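Long-range contacts in SAR-endolysin (Enterobacteria phage P1, PDB 1XJU), which degrades host peptidoglycan as a lysozyme once the pinholin has permeabilised the membrane and freed it into the periplasm, so that the cell lyses and phage particles escape: residues Arg1-Ala5 / Met73-Ser79; Met121-Pro126 / Glu146-Leu151; Gln66-Gly70 / His110-Gly116. One frame throughout, in Å; residues are numbered along the deposited sequence.

Contact 1 ties the N-terminal residues 1-5 to the start of helix 75-88, closing a long loop that holds the catalytic Cys23, the probable catalytic Glu14 and all of helix 46-67. Contact 3 opens inside that loop, at the end of helix 46-67, and reaches forward to helix 108-114, so contacts 1 and 3 cross along the chain. Contact 2 comes after both and closes a short loop between helices 118-123 and 137-151. Together they join the N-terminal residues and the last helix, 137-151, to the helices between them. The three also touch: Arg1 reaches Gly70, Met73 packs on Met121, and Met121 packs on Ala113.

Contact 1 (Arg1-Ala5 / Met73-Ser79)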
loop_
_atom_site.group_PDB
_atom_site.type_symbol
_atom_site.label_atom_id
_atom_site.label_comp_id
_atom_site.label_asym_id
_atom_site.label_seq_id
_atom_site.Cartn_x
_atom_site.Cartn_y
_atom_site.Cartn_z
ATOM N N ARG A 1 6.083 7.217 12.343
ATOM C CA ARG A 1 4.963 8.180 12.389
ATOM C C ARG A 1 3.594 7.509 12.289
ATOM O O ARG A 1 2.635 8.038 12.827
ATOM C CB ARG A 1 5.131 9.218 11.271
ATOM C CG ARG A 1 4.030 10.304 11.303
ATOM C CD ARG A 1 4.194 11.332 10.208
ATOM N NE ARG A 1 3.028 12.194 10.219
ATOM C CZ ARG A 1 2.567 12.886 9.187
ATOM N NH1 ARG A 1 1.414 13.492 9.301
ATOM N NH2 ARG A 1 3.219 12.976 8.058
ATOM N N THR A 2 3.476 6.389 11.575
ATOM C CA THR A 2 2.182 5.731 11.417
ATOM C C THR A 2 1.511 5.630 12.784
ATOM O O THR A 2 2.116 5.190 13.763
ATOM C CB THR A 2 2.360 4.344 10.812
ATOM O OG1 THR A 2 2.986 4.491 9.530
ATOM C CG2 THR A 2 1.057 3.674 10.562
ATOM N N ASN A 3 0.262 6.028 12.831
ATOM C CA ASN A 3 -0.490 6.100 14.053
ATOM C C ASN A 3 -1.106 4.752 14.439
ATOM O O ASN A 3 -0.944 3.753 13.739
ATOM C CB ASN A 3 -1.496 7.258 14.011
ATOM C CG ASN A 3 -2.605 7.058 13.020
ATOM O OD1 ASN A 3 -2.853 5.959 12.486
ATOM N ND2 ASN A 3 -3.348 8.164 12.795
ATOM N N GLN A 4 -1.781 4.693 15.594
ATOM C CA GLN A 4 -2.307 3.443 16.072
ATOM C C GLN A 4 -3.264 2.814 15.123
ATOM O O GLN A 4 -3.256 1.597 14.949
ATOM C CB GLN A 4 -2.978 3.643 17.449
ATOM C CG GLN A 4 -2.029 4.045 18.494
ATOM C CD GLN A 4 -1.075 2.947 18.759
ATOM O OE1 GLN A 4 -1.484 1.822 19.143
ATOM N NE2 GLN A 4 0.207 3.205 18.469
ATOM N N ALA A 5 -4.137 3.614 14.530
ATOM C CA ALA A 5 -5.118 3.077 13.607
ATOM C C ALA A 5 -4.416 2.474 12.392
ATOM O O ALA A 5 -4.817 1.430 11.889
ATOM C CB ALA A 5 -6.074 4.206 13.158
ATOM N N MET A 73 0.866 15.722 4.839
ATOM C CA MET A 73 -0.416 15.064 5.151
ATOM C C MET A 73 -0.711 15.132 6.611
ATOM O O MET A 73 0.220 15.105 7.404
ATOM C CB MET A 73 -0.310 13.554 4.793
ATOM C CG MET A 73 -0.183 13.268 3.369
ATOM S SD MET A 73 -0.217 11.482 3.140
ATOM C CE MET A 73 0.361 11.428 1.417
ATOM N N PRO A 74 -1.997 15.093 6.994
ATOM C CA PRO A 74 -2.344 14.760 8.361
ATOM C C PRO A 74 -1.999 13.323 8.680
ATOM O O PRO A 74 -1.802 12.504 7.758
ATOM C CB PRO A 74 -3.859 14.943 8.404
ATOM C CG PRO A 74 -4.240 15.502 7.117
ATOM C CD PRO A 74 -3.163 15.312 6.130
ATOM N N ASP A 75 -1.913 13.007 9.958
ATOM C CA ASP A 75 -1.532 11.668 10.386
ATOM C C ASP A 75 -2.431 10.579 9.864
ATOM O O ASP A 75 -1.909 9.504 9.525
ATOM C CB ASP A 75 -1.521 11.574 11.909
ATOM C CG ASP A 75 -0.265 12.134 12.564
ATOM O OD1 ASP A 75 0.709 12.577 11.937
ATOM O OD2 ASP A 75 -0.197 12.144 13.815
ATOM N N ASN A 76 -3.740 10.756 9.771
ATOM C CA ASN A 76 -4.565 9.664 9.318
ATOM C C ASN A 76 -4.302 9.322 7.851
ATOM O O ASN A 76 -4.099 8.129 7.537
ATOM C CB ASN A 76 -6.041 9.996 9.527
ATOM C CG ASN A 76 -6.470 9.986 10.969
ATOM O OD1 ASN A 76 -5.797 9.378 11.821
ATOM N ND2 ASN A 76 -7.575 10.676 11.267
ATOM N N ALA A 77 -4.237 10.317 6.985
ATOM C CA ALA A 77 -3.924 10.054 5.600
ATOM C C ALA A 77 -2.528 9.446 5.472
ATOM O O ALA A 77 -2.294 8.495 4.694
ATOM C CB ALA A 77 -4.048 11.300 4.770
ATOM N N PHE A 78 -1.563 9.994 6.187
ATOM C CA PHE A 78 -0.213 9.475 6.132
ATOM C C PHE A 78 -0.190 8.012 6.518
ATOM O O PHE A 78 0.533 7.201 5.883
ATOM C CB PHE A 78 0.698 10.254 7.074
ATOM C CG PHE A 78 2.096 9.717 7.112
ATOM C CD1 PHE A 78 2.999 10.055 6.132
ATOM C CD2 PHE A 78 2.450 8.768 8.061
ATOM C CE1 PHE A 78 4.252 9.479 6.130
ATOM C CE2 PHE A 78 3.685 8.186 8.005
ATOM C CZ PHE A 78 4.565 8.554 7.069
ATOM N N SER A 79 -0.889 7.681 7.553
ATOM C CA SER A 79 -0.884 6.316 8.106
ATOM C C SER A 79 -1.604 5.360 7.186
ATOM O O SER A 79 -1.116 4.233 6.956
ATOM C CB SER A 79 -1.546 6.350 9.473
ATOM O OG SER A 79 -0.792 7.135 10.386
HETATM O O HOH W 1 2.039 9.785 14.720
HETATM O O HOH W 2 -2.544 10.331 14.844
#
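Arg1, Thr2 and Asn3, which lead into helix 4-10, meet Asp75, Phe78 and Ser79 at the start of helix 75-88, a junction that ties the N terminus of this phage lysozyme fold to its helical lobe. Arg1 carries much of it. With CG anti to the backbone N (chi1 -177°) and the chain extended to NE, its CD lies over the Phe78 ring, 3.9 Å from the centroid, as a CH-pi contact. The guanidinium continues nearly flat over Phe78, planes 17° apart, in an off-centre cation-pi stack. A flat cation suits this place, its edge staying available for polar partners. In a side-on salt bridge, NE and NH1 both grip a single oxygen, Asp75 OD1, each at 2.9 Å and in the guanidinium plane, while NH1 also donates to Met73 O at 2.8 Å. These bonds, one from NH2 to Gly70 O and the ring on one face fix the guanidinium's rotation.

The backbone N of Asn3 donates to Ser79 OG at 2.9 Å, and that hydroxyl donates to Asp75 O within its own helix, so the small serine relays between two backbones. The amide ND2 of Asn3 reaches Asn76 OD1, also 2.9 Å, in the carbonyl plane but noticeably bent, whereas OD1 N-caps helix 4-10 through Gly6 N. A water joins Asn3 ND2 to Asp75 OD2.

Helix 46-67 lies alongside: its Glu61 binds Thr2 OG1 and the Arg1 N, and its Ile64 packs on Phe78. From helix 137-151, Leu149 touches Ala5 and Asn76.

Contact 2 (Met121-Pro126 / Glu146-Leu151); sequences MCNHLP and ERQLCL
Cys122 and Cys150 form a disulfide that staples helix 118-123 to helix 137-151, the last helix of the lysozyme fold. It is distinct from the Cys16-Cys23 bridge of the inactive enzyme. The sulfurs are 2.0 Å apart with a left-handed chi3 of -77°. The first torsions differ: SG of Cys122 stands beside its own backbone N, that of Cys150 anti to it.

Apolar groups surround the bridge. Met121 CE and Leu125 CD1 each come to 4.1 Å from Cys150 SG, and Leu151 CD2 rests against Cys122 CB at 3.7 Å. Apolar methyl groups suit this buried setting, since the sulfurs ask for no polar partner.

Farther out, the aliphatic part of Arg147 runs across the end of helix 118-123, with CG 3.5 Å from Cys122 O. Its NE donates to Gln148 OE1, which steadies the guanidinium. Leu125 CD2 touches Glu146 OE2, whose carboxylate is held by Arg142, Arg143 and Ser83, while Met81 and Ala84 of helix 75-88 pack on Met121 and Leu125. Pro126 CG lies 3.7 Å from Arg147 NH2, and a water in the guanidinium plane joins that NH2 to Asn123 O, 2.8 Å from each.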
loop_
_atom_site.group_PDB
_atom_site.type_symbol
_atom_site.label_atom_id
_atom_site.label_comp_id
_atom_site.label_asym_id
_atom_site.label_seq_id
_atom_site.Cartn_x
_atom_site.Cartn_y
_atom_site.Cartn_z
ATOM N N MET A 121 -7.001 11.861 -3.092
ATOM C CA MET A 121 -5.980 10.814 -2.919
ATOM C C MET A 121 -6.596 9.598 -2.195
ATOM O O MET A 121 -6.527 8.450 -2.670
ATOM C CB MET A 121 -4.787 11.382 -2.199
ATOM C CG MET A 121 -3.689 10.356 -1.951
ATOM S SD MET A 121 -2.477 10.953 -0.737
ATOM C CE MET A 121 -3.442 10.871 0.802
ATOM N N CYS A 122 -7.172 9.832 -1.038
ATOM C CA CYS A 122 -7.790 8.782 -0.246
ATOM C C CYS A 122 -8.806 8.013 -1.046
ATOM O O CYS A 122 -8.917 6.749 -0.930
ATOM C CB CYS A 122 -8.507 9.393 0.976
ATOM S SG CYS A 122 -7.480 10.254 2.205
ATOM N N ASN A 123 -9.601 8.736 -1.820
ATOM C CA ASN A 123 -10.644 8.101 -2.597
ATOM C C ASN A 123 -10.141 7.227 -3.726
ATOM O O ASN A 123 -10.918 6.463 -4.284
ATOM C CB ASN A 123 -11.636 9.142 -3.090
ATOM C CG ASN A 123 -12.566 9.594 -1.993
ATOM O OD1 ASN A 123 -12.832 8.872 -1.049
ATOM N ND2 ASN A 123 -13.044 10.824 -2.099
ATOM N N HIS A 124 -8.860 7.308 -4.045
ATOM C CA HIS A 124 -8.240 6.404 -5.010
ATOM C C HIS A 124 -7.549 5.211 -4.404
ATOM O O HIS A 124 -6.980 4.401 -5.158
ATOM C CB HIS A 124 -7.323 7.174 -5.930
ATOM C CG HIS A 124 -8.082 7.926 -6.983
ATOM N ND1 HIS A 124 -8.468 7.336 -8.177
ATOM C CD2 HIS A 124 -8.609 9.176 -6.991
ATOM C CE1 HIS A 124 -9.161 8.208 -8.892
ATOM N NE2 HIS A 124 -9.273 9.317 -8.187
ATOM N N LEU A 125 -7.557 5.053 -3.086
ATOM C CA LEU A 125 -6.966 3.859 -2.484
ATOM C C LEU A 125 -7.580 2.601 -3.094
ATOM O O LEU A 125 -6.841 1.640 -3.365
ATOM C CB LEU A 125 -7.083 3.919 -0.943
ATOM C CG LEU A 125 -5.930 4.741 -0.331
ATOM C CD1 LEU A 125 -6.274 5.145 1.055
ATOM C CD2 LEU A 125 -4.649 3.919 -0.320
ATOM N N PRO A 126 -8.900 2.520 -3.295
ATOM C CA PRO A 126 -9.459 1.298 -3.892
ATOM C C PRO A 126 -9.100 1.089 -5.346
ATOM O O PRO A 126 -9.604 0.084 -5.956
ATOM C CB PRO A 126 -10.987 1.429 -3.640
ATOM C CG PRO A 126 -11.033 2.400 -2.480
ATOM C CD PRO A 126 -9.965 3.411 -2.776
ATOM N N GLU A 146 -8.515 1.366 4.714
ATOM C CA GLU A 146 -7.546 2.441 4.666
ATOM C C GLU A 146 -8.188 3.752 4.256
ATOM O O GLU A 146 -7.859 4.808 4.852
ATOM C CB GLU A 146 -6.393 2.086 3.695
ATOM C CG GLU A 146 -5.490 0.958 4.143
ATOM C CD GLU A 146 -4.635 0.452 3.025
ATOM O OE1 GLU A 146 -3.790 -0.482 3.325
ATOM O OE2 GLU A 146 -4.851 0.841 1.879
ATOM N N ARG A 147 -9.068 3.741 3.283
ATOM C CA ARG A 147 -9.727 4.957 2.823
ATOM C C ARG A 147 -10.515 5.613 3.937
ATOM O O ARG A 147 -10.453 6.823 4.093
ATOM C CB ARG A 147 -10.592 4.657 1.620
ATOM C CG ARG A 147 -11.532 5.773 1.200
ATOM C CD ARG A 147 -12.477 5.384 0.100
ATOM N NE ARG A 147 -13.531 4.510 0.640
ATOM C CZ ARG A 147 -14.342 3.728 -0.103
ATOM N NH1 ARG A 147 -15.194 2.914 0.513
ATOM N NH2 ARG A 147 -14.297 3.724 -1.434
ATOM N N GLN A 148 -11.226 4.842 4.725
ATOM C CA GLN A 148 -11.984 5.445 5.808
ATOM C C GLN A 148 -11.090 6.054 6.853
ATOM O O GLN A 148 -11.441 7.148 7.369
ATOM C CB GLN A 148 -12.946 4.446 6.367
ATOM C CG GLN A 148 -14.047 4.057 5.322
ATOM C CD GLN A 148 -14.683 5.264 4.513
ATOM O OE1 GLN A 148 -14.457 5.399 3.297
ATOM N NE2 GLN A 148 -15.450 6.129 5.200
ATOM N N LEU A 149 -9.982 5.417 7.177
ATOM C CA LEU A 149 -9.021 6.055 8.052
ATOM C C LEU A 149 -8.499 7.360 7.447
ATOM O O LEU A 149 -8.497 8.409 8.093
ATOM C CB LEU A 149 -7.849 5.125 8.351
ATOM C CG LEU A 149 -6.697 5.768 9.102
ATOM C CD1 LEU A 149 -7.139 6.322 10.464
ATOM C CD2 LEU A 149 -5.563 4.739 9.302
ATOM N N CYS A 150 -8.093 7.279 6.189
ATOM C CA CYS A 150 -7.502 8.382 5.463
ATOM C C CYS A 150 -8.389 9.619 5.508
ATOM O O CYS A 150 -7.901 10.740 5.688
ATOM C CB CYS A 150 -7.290 7.858 4.037
ATOM S SG CYS A 150 -6.242 8.809 2.919
ATOM N N LEU A 151 -9.693 9.425 5.336
ATOM C CA LEU A 151 -10.649 10.525 5.236
ATOM C C LEU A 151 -11.028 11.080 6.585
ATOM O O LEU A 151 -11.682 12.152 6.638
ATOM C CB LEU A 151 -11.921 10.047 4.559
ATOM C CG LEU A 151 -11.798 9.688 3.089
ATOM C CD1 LEU A 151 -13.041 8.961 2.608
ATOM C CD2 LEU A 151 -11.559 10.946 2.317
HETATM O O HOH W 3 -13.362 5.521 -3.341
#

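Contact 3 (Gln66-Gly70 / His110-Gly116); sequences QHFRG and HKWAQKG. With SO4 (sulfate ion), chain D.
Phe68 and His110 meet as a T-shaped aromatic pair: the imidazole turns its edge to the face of the phenyl ring, planes at 85° and centroids 5.1 Å apart. His110 CD2 lies over the ring toward its rim, and CB also touches Phe68 CE1; chi1 of -176° puts the imidazole there. Gln114 CG covers a face of the imidazole, and Glu106 binds its ND1, which fixes the ring's rotation. At the edge of the Phe68 ring sits Ala113 CB, 3.8 Å from CD1, small enough to let the backbones approach closely.

Gln114 folds back at chi2, and its NE2 donates to His67 O at 2.9 Å from well above the carbonyl plane; a water links the same nitrogen to Gln66 O. Arg69, its NH2 salt-bridged to Asp72, reaches Gln114 O with NH1 at 3.2 Å, where a Schellman motif ends the helix at Gly116, whose positive phi (69°) favours glycine. Lys111 NZ donates to O4 of a sulfate, probably from the crystallisation liquor, at 2.7 Å.

The contact thus joins the ends of helices 46-67 and 108-114, with helix 90-94 packing on Phe68 through Leu93 and helix 118-123 on Ala113 through Met121.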
loop_
_atom_site.group_PDB
_atom_site.type_symbol
_atom_site.label_atom_id
_atom_site.label_comp_id
_atom_site.label_asym_id
_atom_site.label_seq_id
_atom_site.Cartn_x
_atom_site.Cartn_y
_atom_site.Cartn_z
ATOM N N GLN A 66 8.731 10.607 0.393
ATOM C CA GLN A 66 9.508 11.015 -0.775
ATOM C C GLN A 66 8.700 11.263 -1.998
ATOM O O GLN A 66 9.020 12.187 -2.791
ATOM C CB GLN A 66 10.554 9.966 -1.094
ATOM C CG GLN A 66 11.682 9.883 -0.129
ATOM C CD GLN A 66 12.429 11.194 -0.054
ATOM O OE1 GLN A 66 12.753 11.798 -1.088
ATOM N NE2 GLN A 66 12.659 11.668 1.153
ATOM N N HIS A 67 7.613 10.519 -2.165
ATOM C CA HIS A 67 6.912 10.490 -3.421
ATOM C C HIS A 67 5.444 10.904 -3.387
ATOM O O HIS A 67 4.820 10.979 -4.431
ATOM C CB HIS A 67 7.085 9.141 -4.108
ATOM C CG HIS A 67 8.502 8.798 -4.316
ATOM N ND1 HIS A 67 9.359 9.574 -5.068
ATOM C CD2 HIS A 67 9.234 7.757 -3.851
ATOM C CE1 HIS A 67 10.561 9.035 -5.037
ATOM N NE2 HIS A 67 10.512 7.946 -4.295
ATOM N N PHE A 68 4.891 11.115 -2.181
ATOM C CA PHE A 68 3.492 11.433 -1.991
ATOM C C PHE A 68 3.275 12.631 -1.078
ATOM O O PHE A 68 2.175 12.840 -0.583
ATOM C CB PHE A 68 2.707 10.192 -1.498
ATOM C CG PHE A 68 2.674 9.080 -2.500
ATOM C CD1 PHE A 68 1.621 8.913 -3.319
ATOM C CD2 PHE A 68 3.724 8.218 -2.619
ATOM C CE1 PHE A 68 1.589 7.911 -4.247
ATOM C CE2 PHE A 68 3.727 7.210 -3.575
ATOM C CZ PHE A 68 2.662 7.046 -4.408
ATOM N N ARG A 69 4.326 13.416 -0.835
ATOM C CA ARG A 69 4.189 14.620 0.027
ATOM C C ARG A 69 3.755 14.276 1.441
ATOM O O ARG A 69 3.034 15.021 2.088
ATOM C CB ARG A 69 3.317 15.710 -0.614
ATOM C CG ARG A 69 4.019 16.398 -1.786
ATOM C CD ARG A 69 3.144 17.502 -2.362
ATOM N NE ARG A 69 2.885 18.501 -1.323
ATOM C CZ ARG A 69 1.920 19.397 -1.322
ATOM N NH1 ARG A 69 1.127 19.492 -2.361
ATOM N NH2 ARG A 69 1.769 20.181 -0.274
ATOM N N GLY A 70 4.219 13.121 1.938
ATOM C CA GLY A 70 3.799 12.634 3.224
ATOM C C GLY A 70 3.931 13.631 4.351
ATOM O O GLY A 70 3.111 13.669 5.227
ATOM N N HIS A 110 -1.190 9.190 -6.977
ATOM C CA HIS A 110 0.007 9.996 -6.950
ATOM C C HIS A 110 -0.241 11.434 -7.432
ATOM O O HIS A 110 0.287 12.388 -6.837
ATOM C CB HIS A 110 1.115 9.310 -7.766
ATOM C CG HIS A 110 2.438 10.021 -7.738
ATOM N ND1 HIS A 110 2.804 10.974 -8.679
ATOM C CD2 HIS A 110 3.500 9.910 -6.905
ATOM C CE1 HIS A 110 4.041 11.377 -8.408
ATOM N NE2 HIS A 110 4.469 10.806 -7.307
ATOM N N LYS A 111 -1.002 11.568 -8.482
ATOM C CA LYS A 111 -1.354 12.895 -8.988
ATOM C C LYS A 111 -1.976 13.743 -7.877
ATOM O O LYS A 111 -1.613 14.897 -7.693
ATOM C CB LYS A 111 -2.310 12.771 -10.157
ATOM C CG LYS A 111 -1.620 12.370 -11.420
ATOM C CD LYS A 111 -2.551 12.427 -12.584
ATOM C CE LYS A 111 -1.901 11.908 -13.860
ATOM N NZ LYS A 111 -0.803 12.736 -14.338
ATOM N N TRP A 112 -2.959 13.185 -7.184
ATOM C CA TRP A 112 -3.627 13.943 -6.153
ATOM C C TRP A 112 -2.758 14.208 -4.960
ATOM O O TRP A 112 -2.812 15.299 -4.382
ATOM C CB TRP A 112 -4.945 13.277 -5.764
ATOM C CG TRP A 112 -5.984 13.309 -6.823
ATOM C CD1 TRP A 112 -6.613 12.258 -7.357
ATOM C CD2 TRP A 112 -6.559 14.471 -7.436
ATOM N NE1 TRP A 112 -7.566 12.672 -8.275
ATOM C CE2 TRP A 112 -7.560 14.034 -8.316
ATOM C CE3 TRP A 112 -6.375 15.841 -7.291
ATOM C CZ2 TRP A 112 -8.293 14.913 -9.107
ATOM C CZ3 TRP A 112 -7.159 16.719 -8.063
ATOM C CH2 TRP A 112 -8.093 16.236 -8.929
ATOM N N ALA A 113 -1.928 13.239 -4.566
ATOM C CA ALA A 113 -1.002 13.481 -3.454
ATOM C C ALA A 113 -0.050 14.641 -3.786
ATOM O O ALA A 113 0.210 15.476 -2.930
ATOM C CB ALA A 113 -0.187 12.210 -3.208
ATOM N N GLN A 114 0.424 14.709 -5.017
ATOM C CA GLN A 114 1.333 15.767 -5.390
ATOM C C GLN A 114 0.682 17.146 -5.350
ATOM O O GLN A 114 1.382 18.144 -5.218
ATOM C CB GLN A 114 1.947 15.489 -6.725
ATOM C CG GLN A 114 2.947 14.337 -6.706
ATOM C CD GLN A 114 4.185 14.681 -5.968
ATOM O OE1 GLN A 114 4.649 15.817 -6.064
ATOM N NE2 GLN A 114 4.741 13.744 -5.218
ATOM N N LYS A 115 -0.636 17.192 -5.462
ATOM C CA LYS A 115 -1.386 18.414 -5.336
ATOM C C LYS A 115 -1.867 18.672 -3.924
ATOM O O LYS A 115 -2.590 19.658 -3.717
ATOM C CB LYS A 115 -2.558 18.385 -6.320
ATOM C CG LYS A 115 -2.141 18.406 -7.799
ATOM C CD LYS A 115 -3.312 18.093 -8.714
ATOM C CE LYS A 115 -2.991 18.072 -10.194
ATOM N NZ LYS A 115 -4.217 17.829 -11.021
ATOM N N GLY A 116 -1.565 17.813 -2.946
ATOM C CA GLY A 116 -2.034 18.017 -1.571
ATOM C C GLY A 116 -3.525 17.837 -1.423
ATOM O O GLY A 116 -4.114 18.291 -0.435
HETATM S S SO4 D . 0.054 10.727 -17.319
HETATM O O1 SO4 D . 0.630 10.842 -18.624
HETATM O O2 SO4 D . 0.981 9.998 -16.442
HETATM O O3 SO4 D . -1.246 10.078 -17.404
HETATM O O4 SO4 D . -0.230 12.090 -16.895
HETATM O O HOH W 4 7.541 14.133 -4.208
#